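Local atomic coordinates of putative branched-chain amino acid aminotransferase IlvE (Streptococcus mutans, PDB entry 4DQN), a protein that probably catalyses the reversible, pyridoxal-phosphate-dependent transfer of the amino group of leucine, isoleucine or valine to 2-oxoglutarate. Residues Val7-Lys12 with Glu115-Pro120; Lys12-Glu17 with Ala154-Asn159; Arg68-Ser73 with Pro119-Gly124; Gln75-Asn80 with Glu337-Lys342; Ala290-Pro295 with Lys320-Leu325. All blocks are in the same frame, centred on the assembly; numbering follows the deposited sequence.

Contact 1 (Val7-Lys12 with Glu115-Pro120)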
# COMPACT_ATOMS: atom_id res chain seq x y z
N VAL A 7 4.89 30.33 20.25
CA VAL A 7 3.54 30.92 20.18
C VAL A 7 2.72 30.40 21.36
O VAL A 7 3.26 29.78 22.26
CB VAL A 7 2.80 30.57 18.87
CG1 VAL A 7 3.49 31.21 17.68
CG2 VAL A 7 2.71 29.07 18.68
N ASP A 8 1.41 30.62 21.35
CA ASP A 8 0.62 30.24 22.53
C ASP A 8 -0.41 29.13 22.30
O ASP A 8 -1.59 29.38 22.07
CB ASP A 8 0.01 31.47 23.20
CG ASP A 8 1.07 32.38 23.81
OD1 ASP A 8 2.00 31.86 24.46
OD2 ASP A 8 0.97 33.62 23.64
N LEU A 9 0.06 27.89 22.38
CA LEU A 9 -0.79 26.73 22.16
C LEU A 9 -0.95 25.94 23.46
O LEU A 9 -0.14 26.09 24.39
CB LEU A 9 -0.18 25.85 21.07
CG LEU A 9 -0.12 26.37 19.64
CD1 LEU A 9 0.58 25.37 18.72
CD2 LEU A 9 -1.52 26.67 19.17
N ASP A 10 -1.99 25.11 23.55
CA ASP A 10 -2.22 24.28 24.73
C ASP A 10 -1.23 23.11 24.75
O ASP A 10 -1.62 21.95 24.61
CB ASP A 10 -3.66 23.76 24.72
CG ASP A 10 -4.08 23.18 26.06
OD1 ASP A 10 -3.33 23.36 27.04
OD2 ASP A 10 -5.18 22.58 26.13
N TRP A 11 0.05 23.44 24.96
CA TRP A 11 1.17 22.50 24.78
C TRP A 11 1.02 21.13 25.39
O TRP A 11 1.27 20.11 24.73
CB TRP A 11 2.47 23.13 25.27
CG TRP A 11 2.80 24.45 24.65
CD1 TRP A 11 2.83 25.66 25.29
CD2 TRP A 11 3.15 24.71 23.29
NE1 TRP A 11 3.18 26.65 24.40
CE2 TRP A 11 3.38 26.09 23.17
CE3 TRP A 11 3.29 23.90 22.15
CZ2 TRP A 11 3.76 26.69 21.95
CZ3 TRP A 11 3.67 24.49 20.95
CH2 TRP A 11 3.90 25.87 20.86
N LYS A 12 0.61 21.08 26.65
CA LYS A 12 0.47 19.80 27.34
C LYS A 12 -0.70 18.97 26.80
O LYS A 12 -0.70 17.75 26.93
CB LYS A 12 0.35 20.01 28.85
CG LYS A 12 1.69 20.24 29.54
CD LYS A 12 1.52 20.51 31.03
CE LYS A 12 0.56 19.50 31.66
NZ LYS A 12 0.22 19.82 33.08
N GLU A 115 10.11 27.48 14.06
CA GLU A 115 10.71 27.25 15.39
C GLU A 115 9.82 27.68 16.54
O GLU A 115 9.91 27.14 17.65
CB GLU A 115 12.10 27.90 15.51
CG GLU A 115 12.93 27.29 16.65
CD GLU A 115 14.42 27.58 16.59
OE1 GLU A 115 15.06 27.36 15.53
OE2 GLU A 115 14.98 28.02 17.63
N GLU A 116 8.93 28.62 16.28
CA GLU A 116 8.06 29.10 17.34
C GLU A 116 7.00 28.04 17.67
O GLU A 116 6.29 28.15 18.67
CB GLU A 116 7.45 30.46 16.97
CG GLU A 116 6.43 30.43 15.82
CD GLU A 116 7.04 30.32 14.41
OE1 GLU A 116 8.26 30.08 14.25
OE2 GLU A 116 6.27 30.49 13.43
N TYR A 117 6.90 26.99 16.85
CA TYR A 117 5.97 25.90 17.14
C TYR A 117 6.63 24.73 17.87
O TYR A 117 5.96 23.77 18.27
CB TYR A 117 5.28 25.39 15.86
CG TYR A 117 4.33 26.39 15.27
CD1 TYR A 117 4.77 27.33 14.35
CD2 TYR A 117 2.99 26.39 15.62
CE1 TYR A 117 3.91 28.26 13.81
CE2 TYR A 117 2.11 27.31 15.07
CZ TYR A 117 2.59 28.24 14.17
OH TYR A 117 1.74 29.17 13.61
N VAL A 118 7.95 24.78 18.03
CA VAL A 118 8.62 23.79 18.85
C VAL A 118 8.25 24.10 20.31
O VAL A 118 8.60 25.16 20.83
CB VAL A 118 10.15 23.83 18.66
CG1 VAL A 118 10.82 22.71 19.45
CG2 VAL A 118 10.50 23.69 17.18
N PRO A 119 7.51 23.19 20.97
CA PRO A 119 6.96 23.43 22.31
C PRO A 119 8.04 23.80 23.33
O PRO A 119 9.20 23.44 23.15
CB PRO A 119 6.32 22.09 22.68
CG PRO A 119 5.93 21.51 21.32
CD PRO A 119 7.11 21.86 20.46
N PRO A 120 7.65 24.53 24.39
CA PRO A 120 8.61 24.93 25.43
C PRO A 120 9.13 23.74 26.22
O PRO A 120 8.43 22.75 26.39
CB PRO A 120 7.76 25.82 26.35
CG PRO A 120 6.60 26.26 25.54
CD PRO A 120 6.32 25.11 24.61
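Val7 opens the contact with a backbone hydrogen bond: its N donates to Glu116 O at 3.0 Å, the one hydrogen bond between the two segments. Its two methyls then part company. CG1, anti to the carbonyl carbon (chi1 -66°), lies against Glu116 CG at 3.6 Å, where the glutamate chain bends, while CG2 sits over one face of the Tyr117 ring, 4.1 Å from CE2. Leu9 reaches the same ring from another direction, its CD1 meeting the edge near CD2, so the phenol is touched on a face by one aliphatic group and in its plane by the next.

Trp11 contributes the largest share of its segment. Its indole lies on the two consecutive prolines, both on the same face: Pro120 CD stands 3.3 Å from the centroid of the five-membered ring and only 5° off its normal, and Pro119 CA stands 3.9 Å from the centroid of the six-membered ring. These are CH-pi contacts, tight ones in the case of Pro120. Beside them Pro119 CB packs on CE3 at 3.6 Å, and the far corner of the indole, at CZ3, reaches Tyr117 O. Leu9 O, from within the same segment, lies over the opposite face of the indole, toward its rim.

Outside the two segments, Tyr117 also touches Pro22. The whole is a surface contact of loop on loop, a pair of tryptophan-proline CH-pi contacts that fastens the N-terminal segment to the connection between helix 100-113 and strand 126-136.

Contact 2 (Lys12-Glu17 with Ala154-Asn159)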
# COMPACT_ATOMS: atom_id res chain seq x y z
N LYS A 12 0.61 21.08 26.65
CA LYS A 12 0.47 19.80 27.34
C LYS A 12 -0.70 18.97 26.80
O LYS A 12 -0.70 17.75 26.93
CB LYS A 12 0.35 20.01 28.85
CG LYS A 12 1.69 20.24 29.54
CD LYS A 12 1.52 20.51 31.03
CE LYS A 12 0.56 19.50 31.66
NZ LYS A 12 0.22 19.82 33.08
N ASN A 13 -1.68 19.62 26.18
CA ASN A 13 -2.87 18.91 25.74
C ASN A 13 -3.00 18.75 24.23
O ASN A 13 -4.05 18.37 23.71
CB ASN A 13 -4.12 19.53 26.36
CG ASN A 13 -4.02 19.61 27.87
OD1 ASN A 13 -3.56 18.66 28.52
ND2 ASN A 13 -4.40 20.75 28.44
N LEU A 14 -1.91 19.02 23.52
CA LEU A 14 -1.81 18.56 22.15
C LEU A 14 -1.85 17.07 22.29
O LEU A 14 -1.41 16.51 23.30
CB LEU A 14 -0.47 18.95 21.54
CG LEU A 14 -0.22 20.44 21.43
CD1 LEU A 14 1.11 20.68 20.79
CD2 LEU A 14 -1.35 21.11 20.65
N GLY A 15 -2.39 16.40 21.29
CA GLY A 15 -2.25 14.97 21.26
C GLY A 15 -1.24 14.73 20.17
O GLY A 15 -0.18 15.38 20.12
N PHE A 16 -1.59 13.81 19.29
CA PHE A 16 -0.79 13.52 18.12
C PHE A 16 -1.75 13.65 16.95
O PHE A 16 -2.54 12.75 16.69
CB PHE A 16 -0.24 12.10 18.23
CG PHE A 16 0.85 11.79 17.24
CD1 PHE A 16 0.54 11.17 16.03
CD2 PHE A 16 2.17 12.09 17.53
CE1 PHE A 16 1.53 10.87 15.11
CE2 PHE A 16 3.19 11.79 16.62
CZ PHE A 16 2.86 11.18 15.40
N GLU A 17 -1.71 14.80 16.28
CA GLU A 17 -2.61 15.03 15.14
C GLU A 17 -2.03 16.09 14.21
O GLU A 17 -1.10 16.81 14.57
CB GLU A 17 -3.98 15.47 15.63
CG GLU A 17 -4.03 16.88 16.16
CD GLU A 17 -5.40 17.26 16.69
OE1 GLU A 17 -5.49 18.29 17.39
OE2 GLU A 17 -6.38 16.54 16.40
N ALA A 154 5.39 19.72 9.31
CA ALA A 154 5.59 19.61 10.75
C ALA A 154 4.35 19.98 11.56
O ALA A 154 3.47 20.70 11.09
CB ALA A 154 6.78 20.46 11.20
N MET A 155 4.29 19.49 12.79
CA MET A 155 3.19 19.80 13.68
C MET A 155 3.63 19.54 15.11
O MET A 155 4.36 18.59 15.39
CB MET A 155 1.95 18.94 13.35
CG MET A 155 2.16 17.45 13.57
SD MET A 155 1.65 16.47 12.14
CE MET A 155 2.94 16.90 10.96
N PRO A 156 3.20 20.40 16.04
CA PRO A 156 3.54 20.15 17.44
C PRO A 156 2.71 18.98 17.98
O PRO A 156 1.51 18.90 17.68
CB PRO A 156 3.16 21.47 18.12
CG PRO A 156 2.05 22.03 17.27
CD PRO A 156 2.43 21.65 15.85
N VAL A 157 3.33 18.07 18.73
CA VAL A 157 2.58 16.95 19.31
C VAL A 157 2.82 16.89 20.81
O VAL A 157 3.86 17.33 21.29
CB VAL A 157 2.92 15.60 18.63
CG1 VAL A 157 2.58 15.64 17.14
CG2 VAL A 157 4.39 15.22 18.84
N GLY A 158 1.87 16.34 21.56
CA GLY A 158 1.96 16.35 23.01
C GLY A 158 2.80 15.21 23.56
O GLY A 158 3.17 14.29 22.81
N ASN A 159 3.09 15.28 24.86
CA ASN A 159 3.83 14.24 25.59
C ASN A 159 3.18 12.87 25.44
O ASN A 159 3.87 11.89 25.17
CB ASN A 159 3.92 14.61 27.09
CG ASN A 159 4.83 13.66 27.90
OD1 ASN A 159 4.89 12.45 27.65
ND2 ASN A 159 5.51 14.21 28.90
O HOH W 1 -0.88 17.44 17.83
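Leu14-Glu17 runs across the end of strand 147-157 with its direction 131° from that of Met155-Gly158, and the backbones come closest where Leu14 faces Gly158, their CA atoms 4.5 Å apart. One direct hydrogen bond joins them: Gly158 N donates to Gly15 O at 2.7 Å, nearly straight, with 169° at the hydrogen. Next to it Gly158 CA makes a CA-H...O contact of 3.4 Å with Leu14 O. Gly158, having no side chain, lets that oxygen come this close to its CA. A water extends the link, taking the N-H of Glu17 and lying 2.8 Å from Pro156 O, to which it can donate.

Leu14 and Phe16 supply the side-chain contacts. Leu14 CD1 presses on Pro156 CB at 3.5 Å, tighter than usual for two carbons, while its CB comes near Gly158 N. Phe16, with CG anti to the backbone N (chi1 -167°), lies alongside Val157, both pointing the same way, and its CD2 meets Val157 CG1 at 3.6 Å. Further along, Met155 brings CG to 3.5 Å from Glu17 O.

Phe16 is also set edge-to-face against Tyr128, and both Phe16 and Met155 pack on Ile140 of the second subunit. The N-terminal loop thus lies over the end of an inner strand of the antiparallel sheet at the subunit interface, in the neighbourhood of Lys188, the predicted attachment point of pyridoxal phosphate in this class-IV aminotransferase.

Contact 3 (Arg68-Ser73 with Pro119-Gly124)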
# COMPACT_ATOMS: atom_id res chain seq x y z
N ARG A 68 13.08 20.90 22.09
CA ARG A 68 13.67 22.10 22.69
C ARG A 68 14.41 21.74 23.97
O ARG A 68 13.89 20.98 24.80
CB ARG A 68 12.61 23.18 22.95
CG ARG A 68 13.23 24.54 23.25
CD ARG A 68 12.17 25.59 23.54
NE ARG A 68 11.29 25.83 22.38
CZ ARG A 68 11.61 26.62 21.36
NH1 ARG A 68 12.79 27.23 21.33
NH2 ARG A 68 10.75 26.81 20.36
N THR A 69 15.61 22.27 24.14
CA THR A 69 16.43 21.96 25.31
C THR A 69 16.31 23.03 26.40
O THR A 69 15.62 24.03 26.23
CB THR A 69 17.92 21.81 24.93
OG1 THR A 69 18.42 23.06 24.43
CG2 THR A 69 18.10 20.73 23.88
N LYS A 70 16.99 22.80 27.52
CA LYS A 70 16.88 23.65 28.69
C LYS A 70 17.29 25.11 28.44
O LYS A 70 16.75 26.03 29.07
CB LYS A 70 17.70 23.04 29.83
CG LYS A 70 17.27 23.45 31.24
CD LYS A 70 18.01 22.61 32.28
CE LYS A 70 19.52 22.65 32.05
NZ LYS A 70 20.28 21.69 32.91
N ASP A 71 18.22 25.34 27.51
CA ASP A 71 18.65 26.71 27.21
C ASP A 71 17.83 27.35 26.09
O ASP A 71 18.10 28.48 25.68
CB ASP A 71 20.16 26.80 26.93
CG ASP A 71 20.56 26.21 25.58
OD1 ASP A 71 19.72 25.56 24.91
OD2 ASP A 71 21.73 26.39 25.20
N GLY A 72 16.85 26.61 25.58
CA GLY A 72 15.98 27.13 24.54
C GLY A 72 16.31 26.65 23.14
O GLY A 72 15.45 26.72 22.24
N SER A 73 17.53 26.16 22.93
CA SER A 73 17.93 25.68 21.61
C SER A 73 17.20 24.38 21.25
O SER A 73 16.74 23.64 22.13
CB SER A 73 19.44 25.51 21.51
OG SER A 73 19.93 24.61 22.49
N PRO A 119 7.51 23.19 20.97
CA PRO A 119 6.96 23.43 22.31
C PRO A 119 8.04 23.80 23.33
O PRO A 119 9.20 23.44 23.15
CB PRO A 119 6.32 22.09 22.68
CG PRO A 119 5.93 21.51 21.32
CD PRO A 119 7.11 21.86 20.46
N PRO A 120 7.65 24.53 24.39
CA PRO A 120 8.61 24.93 25.43
C PRO A 120 9.13 23.74 26.22
O PRO A 120 8.43 22.75 26.39
CB PRO A 120 7.76 25.82 26.35
CG PRO A 120 6.60 26.26 25.54
CD PRO A 120 6.32 25.11 24.61
N TYR A 121 10.37 23.84 26.69
CA TYR A 121 10.90 22.94 27.71
C TYR A 121 10.18 23.34 29.01
O TYR A 121 10.04 24.53 29.27
CB TYR A 121 12.41 23.25 27.82
CG TYR A 121 13.18 22.38 28.78
CD1 TYR A 121 13.21 22.68 30.14
CD2 TYR A 121 13.89 21.28 28.33
CE1 TYR A 121 13.93 21.89 31.03
CE2 TYR A 121 14.62 20.48 29.21
CZ TYR A 121 14.63 20.80 30.56
OH TYR A 121 15.34 20.01 31.43
N GLY A 122 9.68 22.41 29.83
CA GLY A 122 9.64 20.98 29.60
C GLY A 122 8.20 20.49 29.66
O GLY A 122 7.68 20.07 30.70
N THR A 123 7.53 20.58 28.52
CA THR A 123 6.18 20.10 28.33
C THR A 123 6.22 18.61 28.07
O THR A 123 5.22 17.91 28.23
CB THR A 123 5.57 20.75 27.09
OG1 THR A 123 6.52 20.66 26.01
CG2 THR A 123 5.30 22.22 27.33
N GLY A 124 7.39 18.12 27.65
CA GLY A 124 7.51 16.79 27.09
C GLY A 124 6.98 16.75 25.66
O GLY A 124 6.97 15.70 25.00
O HOH W 2 10.15 20.81 22.87
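A type I beta turn from Thr69 to Gly72, the hairpin connection between strands 59-68 and 74-77, packs here against the loop that leads into strand 126-136. The side chains of Tyr121 and Lys70 lie side by side, pointing the same way. Lys70 CA sits over the centre of the phenol, 3.8 Å from its centroid and 7° off the normal, in a CH-pi contact, and farther out Lys70 CG follows the ring to CE1 at 3.7 Å. Arg68 O meets the ring in its plane, 3.5 Å from CD2. Beyond the contact the Tyr121 hydroxyl is hydrogen-bonded to Asp332.

Arg68 bends at chi3 (-63°), and its NE donates to Pro119 O at 3.3 Å. The oxygen lies near the guanidinium plane, but the nitrogen stands above the plane of the carbonyl, and the bond is long. A water bridges the same oxygen to Arg68 N. NH1 turns back to Gly72 O in the turn, at 2.9 Å, and NH2 binds Val118 O. Just past the turn, Ser73 N and Ser73 OG both donate to Asp71 OD1, the former closing an Asx turn, the latter at 2.6 Å.

One guanidinium therefore gathers carbonyls from the turn and from the proline loop, three N-H directions serving both sides. Its positive charge would be expected to strengthen these bonds, and the grip on both sides fixes the rotation of the group.

Contact 4 (Gln75-Asn80 with Glu337-Lys342)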
# COMPACT_ATOMS: atom_id res chain seq x y z
N GLN A 75 16.93 20.72 18.89
CA GLN A 75 17.79 19.71 18.28
C GLN A 75 16.99 18.54 17.70
O GLN A 75 15.87 18.27 18.13
CB GLN A 75 18.82 19.21 19.29
CG GLN A 75 18.22 18.54 20.52
CD GLN A 75 19.24 18.34 21.62
OE1 GLN A 75 20.18 19.13 21.74
NE2 GLN A 75 19.08 17.30 22.43
N LEU A 76 17.58 17.87 16.72
CA LEU A 76 17.03 16.64 16.17
C LEU A 76 17.75 15.47 16.80
O LEU A 76 18.86 15.62 17.32
CB LEU A 76 17.24 16.60 14.65
CG LEU A 76 16.47 17.65 13.86
CD1 LEU A 76 16.91 17.62 12.40
CD2 LEU A 76 14.96 17.42 13.99
N PHE A 77 17.11 14.30 16.77
CA PHE A 77 17.64 13.09 17.38
C PHE A 77 17.82 12.00 16.32
O PHE A 77 16.84 11.46 15.79
CB PHE A 77 16.68 12.62 18.48
CG PHE A 77 17.05 11.29 19.09
CD1 PHE A 77 18.06 11.20 20.05
CD2 PHE A 77 16.37 10.12 18.72
CE1 PHE A 77 18.39 9.97 20.61
CE2 PHE A 77 16.70 8.90 19.28
CZ PHE A 77 17.71 8.82 20.23
N ARG A 78 19.08 11.72 16.00
CA ARG A 78 19.45 10.68 15.03
C ARG A 78 18.74 10.77 13.66
O ARG A 78 18.31 9.74 13.14
CB ARG A 78 19.23 9.30 15.66
CG ARG A 78 20.03 9.07 16.97
CD ARG A 78 19.64 7.76 17.67
NE ARG A 78 20.40 6.51 17.45
CZ ARG A 78 21.29 6.24 16.49
NH1 ARG A 78 21.62 7.12 15.58
NH2 ARG A 78 21.86 5.04 16.44
N PRO A 79 18.64 11.97 13.07
CA PRO A 79 17.88 12.02 11.81
C PRO A 79 18.62 11.30 10.68
O PRO A 79 17.98 10.96 9.69
CB PRO A 79 17.80 13.51 11.51
CG PRO A 79 19.04 14.10 12.17
CD PRO A 79 19.19 13.30 13.43
N ASN A 80 19.93 11.09 10.82
CA ASN A 80 20.67 10.26 9.87
C ASN A 80 20.08 8.86 9.76
O ASN A 80 20.07 8.25 8.67
CB ASN A 80 22.15 10.15 10.27
CG ASN A 80 22.34 9.47 11.61
OD1 ASN A 80 21.73 9.87 12.61
ND2 ASN A 80 23.16 8.42 11.64
N GLU A 337 27.98 9.57 21.04
CA GLU A 337 28.57 10.30 19.93
C GLU A 337 27.72 10.20 18.66
O GLU A 337 27.26 9.12 18.30
CB GLU A 337 29.97 9.74 19.64
CG GLU A 337 30.87 10.67 18.87
CD GLU A 337 31.40 11.80 19.73
OE1 GLU A 337 31.00 11.90 20.91
OE2 GLU A 337 32.23 12.59 19.22
N GLY A 338 27.51 11.33 17.99
CA GLY A 338 26.85 11.35 16.70
C GLY A 338 25.33 11.32 16.69
O GLY A 338 24.72 11.36 15.62
N TRP A 339 24.70 11.24 17.86
CA TRP A 339 23.24 11.13 17.94
C TRP A 339 22.49 12.46 17.82
O TRP A 339 21.41 12.52 17.22
CB TRP A 339 22.80 10.46 19.24
CG TRP A 339 22.95 8.97 19.25
CD1 TRP A 339 23.79 8.22 18.47
CD2 TRP A 339 22.26 8.06 20.10
NE1 TRP A 339 23.66 6.89 18.79
CE2 TRP A 339 22.73 6.76 19.79
CE3 TRP A 339 21.29 8.20 21.10
CZ2 TRP A 339 22.25 5.61 20.44
CZ3 TRP A 339 20.82 7.07 21.75
CH2 TRP A 339 21.30 5.79 21.42
N ILE A 340 23.04 13.51 18.41
CA ILE A 340 22.34 14.78 18.46
C ILE A 340 22.76 15.69 17.31
O ILE A 340 23.95 15.83 17.03
CB ILE A 340 22.58 15.51 19.78
CG1 ILE A 340 22.21 14.61 20.97
CG2 ILE A 340 21.80 16.81 19.82
CD1 ILE A 340 20.78 14.04 20.96
N TYR A 341 21.78 16.28 16.64
CA TYR A 341 22.02 17.23 15.56
C TYR A 341 21.35 18.55 15.92
O TYR A 341 20.12 18.67 15.83
CB TYR A 341 21.41 16.72 14.26
CG TYR A 341 22.17 15.62 13.58
CD1 TYR A 341 22.27 14.35 14.14
CD2 TYR A 341 22.77 15.84 12.35
CE1 TYR A 341 22.95 13.34 13.50
CE2 TYR A 341 23.46 14.84 11.70
CZ TYR A 341 23.54 13.60 12.28
OH TYR A 341 24.23 12.59 11.62
N LYS A 342 22.15 19.52 16.34
CA LYS A 342 21.63 20.85 16.68
C LYS A 342 21.09 21.50 15.42
O LYS A 342 21.70 21.44 14.36
CB LYS A 342 22.72 21.72 17.30
CG LYS A 342 23.27 21.17 18.60
CD LYS A 342 22.15 20.86 19.58
CE LYS A 342 21.62 22.11 20.25
NZ LYS A 342 20.88 21.77 21.49
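Arg78 and Trp339 meet face to face: the guanidinium lies flat on the indole, the centres 3.7 Å apart and the planes 15° from parallel. NE stands over the middle of the indole, 3.3 Å from CE2, and CZ makes a cation-pi contact with the five-membered ring. On the backbone, Arg78 N donates to Trp339 O at 2.7 Å. Phe77 lies beside the same tryptophan, CE1 reaching CE3 at 3.4 Å with the two ring planes almost perpendicular, while Arg78 CG covers the centre of the phenylalanine ring.

On the face of the sheet that carries Phe77, Lys342, bent at chi2 and chi3, brings NZ to Gln75 OE1 for a 2.7 Å hydrogen bond, and Ile340 CG2 packs against the same amide. On the face of Leu76 and Tyr341, Pro79 CG sits over the Tyr341 ring, 3.9 Å from its centroid, and Asn80 CB touches the hydroxyl.

Antiparallel pairing of strands 74-77 and 340-342 brings the two segments together. Leu76 and Tyr341 form the hydrogen-bonded pair, each N donating to the other's O, flanked by the non-hydrogen-bonded pairs Gln75-Lys342 and Phe77-Ile340. The short C-terminal strand is thereby added to the edge of the seven-stranded antiparallel sheet, and Arg78 takes the N-cap position of helix 79-92.

Farther out, Ser255 and Leu259 of helix 251-262 back the tryptophan, Ile104 of helix 100-113 touches both Pro79 and Tyr341, Gln75 NE2 is held by Gln329 O, and Lys342 NZ has a second partner in Ser73 OG.

Contact 5 (Ala290-Pro295 with Lys320-Leu325)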
# COMPACT_ATOMS: atom_id res chain seq x y z
N ALA A 290 6.74 8.19 17.84
CA ALA A 290 5.53 8.81 18.38
C ALA A 290 5.27 8.28 19.79
O ALA A 290 4.92 9.03 20.71
CB ALA A 290 4.34 8.53 17.47
N ALA A 291 5.44 6.98 19.94
CA ALA A 291 5.17 6.30 21.19
C ALA A 291 6.22 6.59 22.28
O ALA A 291 5.87 6.73 23.46
CB ALA A 291 5.08 4.79 20.94
N VAL A 292 7.48 6.72 21.87
CA VAL A 292 8.65 6.67 22.76
C VAL A 292 8.73 5.27 23.37
O VAL A 292 9.22 4.34 22.73
CB VAL A 292 8.68 7.78 23.82
CG1 VAL A 292 10.03 7.81 24.48
CG2 VAL A 292 8.38 9.13 23.18
N ILE A 293 8.22 5.11 24.59
CA ILE A 293 7.90 3.78 25.08
C ILE A 293 6.45 3.73 25.54
O ILE A 293 6.02 4.59 26.32
CB ILE A 293 8.84 3.33 26.22
CG1 ILE A 293 10.26 3.16 25.69
CG2 ILE A 293 8.33 2.01 26.85
CD1 ILE A 293 11.32 2.92 26.77
N SER A 294 5.69 2.77 25.02
CA SER A 294 4.35 2.50 25.53
C SER A 294 4.42 1.21 26.32
O SER A 294 4.49 0.13 25.73
CB SER A 294 3.35 2.34 24.38
OG SER A 294 3.32 3.49 23.55
N PRO A 295 4.41 1.31 27.66
CA PRO A 295 4.47 0.11 28.50
C PRO A 295 3.27 -0.80 28.24
O PRO A 295 2.14 -0.32 28.09
CB PRO A 295 4.39 0.67 29.93
CG PRO A 295 4.87 2.11 29.81
CD PRO A 295 4.34 2.55 28.46
N LYS A 320 13.62 3.17 33.67
CA LYS A 320 15.02 3.58 33.57
C LYS A 320 15.43 3.86 32.13
O LYS A 320 16.17 4.80 31.85
CB LYS A 320 15.94 2.50 34.16
CG LYS A 320 16.17 2.64 35.66
CD LYS A 320 16.60 1.31 36.27
CE LYS A 320 17.61 0.58 35.38
NZ LYS A 320 17.83 -0.84 35.82
N LEU A 321 14.97 3.01 31.22
CA LEU A 321 15.26 3.18 29.80
C LEU A 321 14.56 4.42 29.26
O LEU A 321 15.15 5.17 28.48
CB LEU A 321 14.81 1.94 29.01
CG LEU A 321 15.61 0.66 29.29
CD1 LEU A 321 14.92 -0.56 28.68
CD2 LEU A 321 17.00 0.79 28.73
N TYR A 322 13.31 4.62 29.67
CA TYR A 322 12.53 5.79 29.24
C TYR A 322 13.20 7.09 29.69
O TYR A 322 13.38 8.01 28.89
CB TYR A 322 11.11 5.72 29.80
CG TYR A 322 10.22 6.90 29.42
CD1 TYR A 322 9.46 6.88 28.24
CD2 TYR A 322 10.13 8.03 30.23
CE1 TYR A 322 8.63 7.95 27.90
CE2 TYR A 322 9.32 9.10 29.89
CZ TYR A 322 8.57 9.06 28.72
OH TYR A 322 7.76 10.13 28.38
N ASP A 323 13.54 7.16 30.98
CA ASP A 323 14.20 8.34 31.53
C ASP A 323 15.50 8.67 30.79
O ASP A 323 15.76 9.83 30.45
CB ASP A 323 14.47 8.16 33.03
CG ASP A 323 13.20 8.24 33.86
OD1 ASP A 323 12.16 8.66 33.31
OD2 ASP A 323 13.25 7.90 35.07
N GLU A 324 16.30 7.64 30.51
CA GLU A 324 17.59 7.84 29.85
C GLU A 324 17.44 8.24 28.38
O GLU A 324 18.15 9.12 27.90
CB GLU A 324 18.46 6.58 29.99
CG GLU A 324 19.90 6.75 29.52
CD GLU A 324 20.81 7.36 30.57
OE1 GLU A 324 20.33 7.74 31.67
OE2 GLU A 324 22.03 7.48 30.30
N LEU A 325 16.53 7.59 27.66
CA LEU A 325 16.34 7.94 26.25
C LEU A 325 15.78 9.35 26.07
O LEU A 325 16.33 10.13 25.29
CB LEU A 325 15.42 6.93 25.55
CG LEU A 325 15.05 7.24 24.09
CD1 LEU A 325 16.29 7.20 23.20
CD2 LEU A 325 13.97 6.27 23.57
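Val292 and Tyr322 make the closest approach between the two segments, and all that joins these is apolar packing, without a hydrogen bond. The valine and tyrosine side chains cross at about a right angle. Val292 CG1, anti to the backbone N (chi1 -168°), touches the ring at CE1, 3.7 Å away, and also lies 4.3 Å from Leu325 CD2, bridging two residues about one helical turn apart.

Ile293 packs one step along the strand. Its CB meets the edge of the Tyr322 ring near CD1, at 4.1 Å, whereas the far methyl, CD1, passes over the helix backbone, 3.9 Å from Tyr322 N and 4.3 Å from Leu321 CB. The isoleucine thus touches both the tyrosine ring and the helix backbone.

Strand residues 292-295 and helical residues 320-325 run nearly antiparallel, 161° between their directions, with their axes 9.0 Å apart at the closest. Helix 316-329 is laid in this way on one face of the mixed sheet, of which 292-301 is a strand paired with 168-172 and 281-288.

Other neighbours continue the packing: Leu256 of helix 251-262 touches both Ile293 and Leu325, Thr252 and Leu259 of that helix also pack on Leu325, and Leu165 touches Tyr322. Among polar partners, Glu324 OE2 forms a salt bridge with Arg263 NE, and Thr326 OG1 is hydrogen-bonded to Tyr322 O.

In the fold
Contacts 1, 2 and 3 form a continuous group: contacts 1 and 2 share Lys12 and have centres about 9 Å apart, and contacts 1 and 3 share Pro119 and Pro120. Pro156 of contact 2 touches Tyr117 O and Leu9 of contact 1, and Trp11 CB meets Thr123 CG2 of contact 3 at 3.6 Å. Thr69 CG2 leads on to Gln75 OE1 of contact 4, 3.4 Å away. Contact 5, in the other sheet, is reached by two routes, Phe77 CZ to Leu325 CD1 (3.7 Å) and Phe16 CE2 to Ala290 CB (3.6 Å). The Phe16 side chain in contact 2 lies about 9 Å from that of Lys188, which carries no pyridoxal phosphate in this structure; the other contacts are away from it.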